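Local structure of putative O-acetylhomoserine (Thiol)-lyase (Campylobacter jejuni, 4OC9) at residues I93-K107 with L120-D133. The protein probably binds pyridoxal 5'-phosphate and uses it to make homocysteine from O-acetylhomoserine and sulfide. Numbering follows the deposited sequence.
Sequences INLASSGDNVAYSNK and LKNFGIEAREFDID
V102 lies abreast of A127, its N and O bonded to E126 O and R128 N, where strands 101-105 and 126-130 run parallel, the two strands of a beta-alpha-beta unit whose connecting helix is 110-119. Strand 126-130 is an edge strand of the seven-stranded sheet within this chain, and 101-105 lies between it and strand 146-152, in the large domain of the PLP-dependent transferase fold. The backbone ladder also joins E126 N to D100 O, Y104 N to R128 O, met from above its carbonyl plane, and F130 N to Y104 O. Ahead of it, the type II turn from S97 to D100 sends G99 N to G124 O (2.7 Å).

On the face carrying N101, A103 and S105, the N101 amide stacks on the R128 guanidinium, planes 15° apart, with ND2 3.2 Å from CZ. The extended R128 chain brings NE to E126 OE2 (3.0 Å) in a salt bridge, met from above the carboxylate plane. D143 pairs with R128 NH1 and accepts from N101 ND2; N101 OD1 bonds to T146 OG1 and R128 NH1 to V141 O, so both stacked groups are held. One water joins G99 O to N101 ND2. Further along, S105 CA sits over the F130 ring, 4.1 Å from its centroid.

On the face carrying V102, Y104, A127 and E129, packing is centred on the Y104 ring. Y104 CG lies between its backbone N and carbonyl carbon (chi1 71°), which swings the ring across to the neighbouring strand: CE1 meets A127 CB at 3.6 Å and E129 CA makes a CH-pi contact over one ring face, toward its rim, while I116 of the connecting helix touches Y104, V102 and A127. Near the strand starts, I125 CD1 packs against I93 CG2, close to where F123 stacks on F123 of the second subunit.

Beyond the strands, extended K107 reaches D133, NZ to OD2 3.0 Å, nearly along the C-O axis; Q158 OE1 also bonds K107 NZ, and Y326 OH bonds to both NZ and OD2.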
loop_
_atom_site.group_PDB
_atom_site.type_symbol
_atom_site.label_atom_id
_atom_site.label_comp_id
_atom_site.label_asym_id
_atom_site.label_seq_id
_atom_site.Cartn_x
_atom_site.Cartn_y
_atom_site.Cartn_z
ATOM N N ILE D 93 -15.454 -10.820 25.008
ATOM C CA ILE D 93 -14.997 -10.057 26.188
ATOM C C ILE D 93 -15.786 -8.786 26.395
ATOM O O ILE D 93 -15.775 -8.262 27.494
ATOM C CB ILE D 93 -13.493 -9.729 26.183
ATOM C CG1 ILE D 93 -13.155 -8.815 24.993
ATOM C CG2 ILE D 93 -12.682 -11.021 26.192
ATOM C CD1 ILE D 93 -11.689 -8.459 24.871
ATOM N N ASN D 94 -16.486 -8.297 25.376
ATOM C CA ASN D 94 -17.239 -7.074 25.571
ATOM C C ASN D 94 -18.503 -7.413 26.344
ATOM O O ASN D 94 -19.218 -6.525 26.810
ATOM C CB ASN D 94 -17.657 -6.455 24.242
ATOM C CG ASN D 94 -18.052 -4.998 24.383
ATOM O OD1 ASN D 94 -17.497 -4.275 25.219
ATOM N ND2 ASN D 94 -18.906 -4.530 23.504
ATOM N N LEU D 95 -18.787 -8.713 26.432
ATOM C CA LEU D 95 -19.963 -9.246 27.113
ATOM C C LEU D 95 -19.668 -10.050 28.378
ATOM O O LEU D 95 -20.425 -9.961 29.340
ATOM C CB LEU D 95 -20.727 -10.153 26.154
ATOM C CG LEU D 95 -21.280 -9.487 24.893
ATOM C CD1 LEU D 95 -21.839 -10.515 23.930
ATOM C CD2 LEU D 95 -22.317 -8.436 25.257
ATOM N N ALA D 96 -18.573 -10.805 28.375
ATOM C CA ALA D 96 -18.199 -11.616 29.523
ATOM C C ALA D 96 -16.847 -11.228 30.102
ATOM O O ALA D 96 -15.922 -10.835 29.381
ATOM C CB ALA D 96 -18.163 -13.074 29.128
ATOM N N SER D 97 -16.750 -11.346 31.423
ATOM C CA SER D 97 -15.530 -11.044 32.158
ATOM C C SER D 97 -15.269 -12.214 33.106
ATOM O O SER D 97 -16.072 -13.154 33.182
ATOM C CB SER D 97 -15.629 -9.704 32.888
ATOM O OG SER D 97 -16.733 -9.698 33.767
ATOM N N SER D 98 -14.158 -12.164 33.821
ATOM C CA SER D 98 -13.807 -13.234 34.731
ATOM C C SER D 98 -14.996 -13.678 35.638
ATOM O O SER D 98 -15.692 -12.861 36.263
ATOM C CB SER D 98 -12.600 -12.824 35.578
ATOM O OG SER D 98 -12.148 -13.925 36.334
ATOM N N GLY D 99 -15.207 -14.985 35.704
ATOM C CA GLY D 99 -16.284 -15.570 36.499
ATOM C C GLY D 99 -17.554 -15.840 35.703
ATOM O O GLY D 99 -18.476 -16.485 36.188
ATOM N N ASP D 100 -17.631 -15.326 34.487
ATOM C CA ASP D 100 -18.803 -15.538 33.669
ATOM C C ASP D 100 -18.580 -16.734 32.734
ATOM O O ASP D 100 -17.497 -17.324 32.682
ATOM C CB ASP D 100 -19.089 -14.271 32.843
ATOM C CG ASP D 100 -19.438 -13.054 33.707
ATOM O OD1 ASP D 100 -19.879 -13.264 34.853
ATOM O OD2 ASP D 100 -19.288 -11.898 33.208
ATOM N N ASN D 101 -19.618 -17.086 31.990
ATOM C CA ASN D 101 -19.503 -18.160 31.037
ATOM C C ASN D 101 -20.195 -17.758 29.744
ATOM O O ASN D 101 -20.998 -16.811 29.708
ATOM C CB ASN D 101 -20.067 -19.464 31.609
ATOM C CG ASN D 101 -21.558 -19.434 31.817
ATOM O OD1 ASN D 101 -22.323 -19.611 30.880
ATOM N ND2 ASN D 101 -21.961 -19.395 33.067
ATOM N N VAL D 102 -19.839 -18.463 28.680
ATOM C CA VAL D 102 -20.424 -18.208 27.376
ATOM C C VAL D 102 -20.789 -19.540 26.796
ATOM O O VAL D 102 -20.070 -20.525 26.986
ATOM C CB VAL D 102 -19.472 -17.465 26.386
ATOM C CG1 VAL D 102 -19.094 -16.089 26.929
ATOM C CG2 VAL D 102 -18.203 -18.273 26.118
ATOM N N ALA D 103 -21.892 -19.555 26.054
ATOM C CA ALA D 103 -22.376 -20.763 25.394
ATOM C C ALA D 103 -21.924 -20.719 23.932
ATOM O O ALA D 103 -22.122 -19.701 23.247
ATOM C CB ALA D 103 -23.887 -20.840 25.461
ATOM N N TYR D 104 -21.365 -21.826 23.447
ATOM C CA TYR D 104 -20.898 -21.857 22.081
ATOM C C TYR D 104 -21.235 -23.148 21.332
ATOM O O TYR D 104 -21.249 -24.231 21.889
ATOM C CB TYR D 104 -19.376 -21.655 22.064
ATOM C CG TYR D 104 -18.567 -22.837 22.589
ATOM C CD1 TYR D 104 -18.439 -23.091 23.951
ATOM C CD2 TYR D 104 -17.875 -23.659 21.713
ATOM C CE1 TYR D 104 -17.690 -24.167 24.416
ATOM C CE2 TYR D 104 -17.105 -24.710 22.170
ATOM C CZ TYR D 104 -17.027 -24.964 23.521
ATOM O OH TYR D 104 -16.271 -26.012 23.954
ATOM N N SER D 105 -21.492 -23.001 20.056
ATOM C CA SER D 105 -21.813 -24.114 19.184
ATOM C C SER D 105 -20.650 -25.098 19.041
ATOM O O SER D 105 -19.473 -24.713 18.980
ATOM C CB SER D 105 -22.228 -23.584 17.784
ATOM O OG SER D 105 -22.404 -24.636 16.866
ATOM N N ASN D 106 -20.999 -26.370 18.981
ATOM C CA ASN D 106 -20.029 -27.445 18.853
ATOM C C ASN D 106 -19.569 -27.570 17.404
ATOM O O ASN D 106 -18.713 -28.386 17.076
ATOM C CB ASN D 106 -20.615 -28.774 19.329
ATOM C CG ASN D 106 -21.785 -29.263 18.469
ATOM O OD1 ASN D 106 -22.461 -28.503 17.764
ATOM N ND2 ASN D 106 -22.054 -30.541 18.566
ATOM N N LYS D 107 -20.186 -26.792 16.519
ATOM C CA LYS D 107 -19.811 -26.815 15.100
ATOM C C LYS D 107 -19.372 -25.410 14.610
ATOM O O LYS D 107 -20.176 -24.652 14.065
ATOM C CB LYS D 107 -20.925 -27.386 14.224
ATOM C CG LYS D 107 -21.278 -28.814 14.584
ATOM C CD LYS D 107 -22.261 -29.443 13.623
ATOM C CE LYS D 107 -22.616 -30.812 14.122
ATOM N NZ LYS D 107 -23.450 -31.545 13.148
ATOM N N LEU D 120 -9.705 -18.543 26.473
ATOM C CA LEU D 120 -10.468 -17.683 27.392
ATOM C C LEU D 120 -10.399 -18.126 28.886
ATOM O O LEU D 120 -10.702 -17.300 29.765
ATOM C CB LEU D 120 -11.915 -17.467 26.958
ATOM C CG LEU D 120 -12.128 -16.654 25.677
ATOM C CD1 LEU D 120 -13.596 -16.614 25.346
ATOM C CD2 LEU D 120 -11.592 -15.247 25.812
ATOM N N LYS D 121 -10.019 -19.377 29.179
ATOM C CA LYS D 121 -9.897 -19.823 30.578
ATOM C C LYS D 121 -8.885 -18.946 31.297
ATOM O O LYS D 121 -9.091 -18.563 32.447
ATOM C CB LYS D 121 -9.405 -21.257 30.707
ATOM C CG LYS D 121 -10.364 -22.338 30.306
ATOM C CD LYS D 121 -9.699 -23.690 30.486
ATOM C CE LYS D 121 -10.758 -24.735 30.095
ATOM N NZ LYS D 121 -10.508 -26.196 30.225
ATOM N N ASN D 122 -7.791 -18.632 30.597
ATOM C CA ASN D 122 -6.734 -17.771 31.139
ATOM C C ASN D 122 -7.276 -16.464 31.670
ATOM O O ASN D 122 -6.660 -15.835 32.531
ATOM C CB ASN D 122 -5.694 -17.487 30.071
ATOM C CG ASN D 122 -4.901 -18.723 29.712
ATOM O OD1 ASN D 122 -4.302 -19.332 30.584
ATOM N ND2 ASN D 122 -4.832 -19.055 28.432
ATOM N N PHE D 123 -8.437 -16.053 31.182
ATOM C CA PHE D 123 -9.012 -14.811 31.653
ATOM C C PHE D 123 -10.221 -15.059 32.585
ATOM O O PHE D 123 -11.006 -14.139 32.848
ATOM C CB PHE D 123 -9.405 -13.891 30.488
ATOM C CG PHE D 123 -8.318 -13.708 29.448
ATOM C CD1 PHE D 123 -7.004 -13.487 29.814
ATOM C CD2 PHE D 123 -8.661 -13.549 28.112
ATOM C CE1 PHE D 123 -6.017 -13.285 28.854
ATOM C CE2 PHE D 123 -7.682 -13.335 27.139
ATOM C CZ PHE D 123 -6.358 -13.192 27.502
ATOM N N GLY D 124 -10.345 -16.292 33.066
ATOM C CA GLY D 124 -11.418 -16.668 33.965
ATOM C C GLY D 124 -12.783 -16.704 33.333
ATOM O O GLY D 124 -13.795 -16.471 34.006
ATOM N N ILE D 125 -12.814 -16.985 32.031
ATOM C CA ILE D 125 -14.060 -17.056 31.279
ATOM C C ILE D 125 -14.310 -18.502 30.879
ATOM O O ILE D 125 -13.555 -19.101 30.099
ATOM C CB ILE D 125 -14.051 -16.120 30.069
ATOM C CG1 ILE D 125 -13.928 -14.668 30.557
ATOM C CG2 ILE D 125 -15.326 -16.288 29.263
ATOM C CD1 ILE D 125 -13.783 -13.623 29.459
ATOM N N GLU D 126 -15.377 -19.052 31.445
ATOM C CA GLU D 126 -15.769 -20.426 31.218
ATOM C C GLU D 126 -16.523 -20.591 29.912
ATOM O O GLU D 126 -17.347 -19.746 29.548
ATOM C CB GLU D 126 -16.675 -20.889 32.381
ATOM C CG GLU D 126 -17.186 -22.320 32.269
ATOM C CD GLU D 126 -18.146 -22.737 33.400
ATOM O OE1 GLU D 126 -18.259 -21.993 34.400
ATOM O OE2 GLU D 126 -18.788 -23.820 33.281
ATOM N N ALA D 127 -16.271 -21.702 29.233
ATOM C CA ALA D 127 -16.945 -22.001 27.978
ATOM C C ALA D 127 -17.817 -23.251 28.127
ATOM O O ALA D 127 -17.384 -24.247 28.705
ATOM C CB ALA D 127 -15.943 -22.209 26.864
ATOM N N ARG D 128 -19.042 -23.173 27.608
ATOM C CA ARG D 128 -20.007 -24.276 27.658
ATOM C C ARG D 128 -20.553 -24.591 26.270
ATOM O O ARG D 128 -21.350 -23.848 25.731
ATOM C CB ARG D 128 -21.176 -23.944 28.600
ATOM C CG ARG D 128 -20.744 -23.696 30.038
ATOM C CD ARG D 128 -21.924 -23.330 30.913
ATOM N NE ARG D 128 -21.503 -23.013 32.280
ATOM C CZ ARG D 128 -22.327 -22.604 33.238
ATOM N NH1 ARG D 128 -23.628 -22.451 32.991
ATOM N NH2 ARG D 128 -21.853 -22.332 34.439
ATOM N N GLU D 129 -20.116 -25.728 25.744
ATOM C CA GLU D 129 -20.509 -26.236 24.459
ATOM C C GLU D 129 -21.993 -26.628 24.376
ATOM O O GLU D 129 -22.621 -26.972 25.383
ATOM C CB GLU D 129 -19.724 -27.516 24.198
ATOM C CG GLU D 129 -19.903 -28.148 22.823
ATOM C CD GLU D 129 -19.253 -29.527 22.728
ATOM O OE1 GLU D 129 -18.977 -30.051 21.613
ATOM O OE2 GLU D 129 -19.006 -30.106 23.794
ATOM N N PHE D 130 -22.578 -26.514 23.181
ATOM C CA PHE D 130 -23.982 -26.915 22.997
ATOM C C PHE D 130 -24.056 -27.407 21.565
ATOM O O PHE D 130 -23.204 -27.064 20.733
ATOM C CB PHE D 130 -25.038 -25.832 23.298
ATOM C CG PHE D 130 -25.122 -24.730 22.273
ATOM C CD1 PHE D 130 -24.350 -23.601 22.380
ATOM C CD2 PHE D 130 -26.034 -24.823 21.218
ATOM C CE1 PHE D 130 -24.460 -22.590 21.448
ATOM C CE2 PHE D 130 -26.162 -23.812 20.294
ATOM C CZ PHE D 130 -25.361 -22.694 20.401
ATOM N N ASP D 131 -25.062 -28.229 21.298
ATOM C CA ASP D 131 -25.267 -28.801 19.991
ATOM C C ASP D 131 -26.321 -27.984 19.214
ATOM O O ASP D 131 -27.489 -27.914 19.638
ATOM C CB ASP D 131 -25.723 -30.257 20.178
ATOM C CG ASP D 131 -25.913 -31.022 18.856
ATOM O OD1 ASP D 131 -25.634 -30.511 17.737
ATOM O OD2 ASP D 131 -26.354 -32.184 18.961
ATOM N N ILE D 132 -25.923 -27.386 18.091
ATOM C CA ILE D 132 -26.879 -26.601 17.295
ATOM C C ILE D 132 -27.997 -27.466 16.748
ATOM O O ILE D 132 -29.034 -26.944 16.358
ATOM C CB ILE D 132 -26.324 -25.899 16.040
ATOM C CG1 ILE D 132 -25.491 -26.905 15.279
ATOM C CG2 ILE D 132 -25.477 -24.714 16.381
ATOM C CD1 ILE D 132 -25.486 -26.587 13.815
ATOM N N ASP D 133 -27.759 -28.767 16.631
ATOM C CA ASP D 133 -28.773 -29.696 16.117
ATOM C C ASP D 133 -29.773 -30.151 17.169
ATOM O O ASP D 133 -30.757 -30.767 16.840
ATOM C CB ASP D 133 -28.104 -30.913 15.482
ATOM C CG ASP D 133 -27.381 -30.579 14.181
ATOM O OD1 ASP D 133 -27.843 -29.676 13.465
ATOM O OD2 ASP D 133 -26.396 -31.278 13.842
HETATM O O HOH W 1 -19.677 -18.951 35.061
#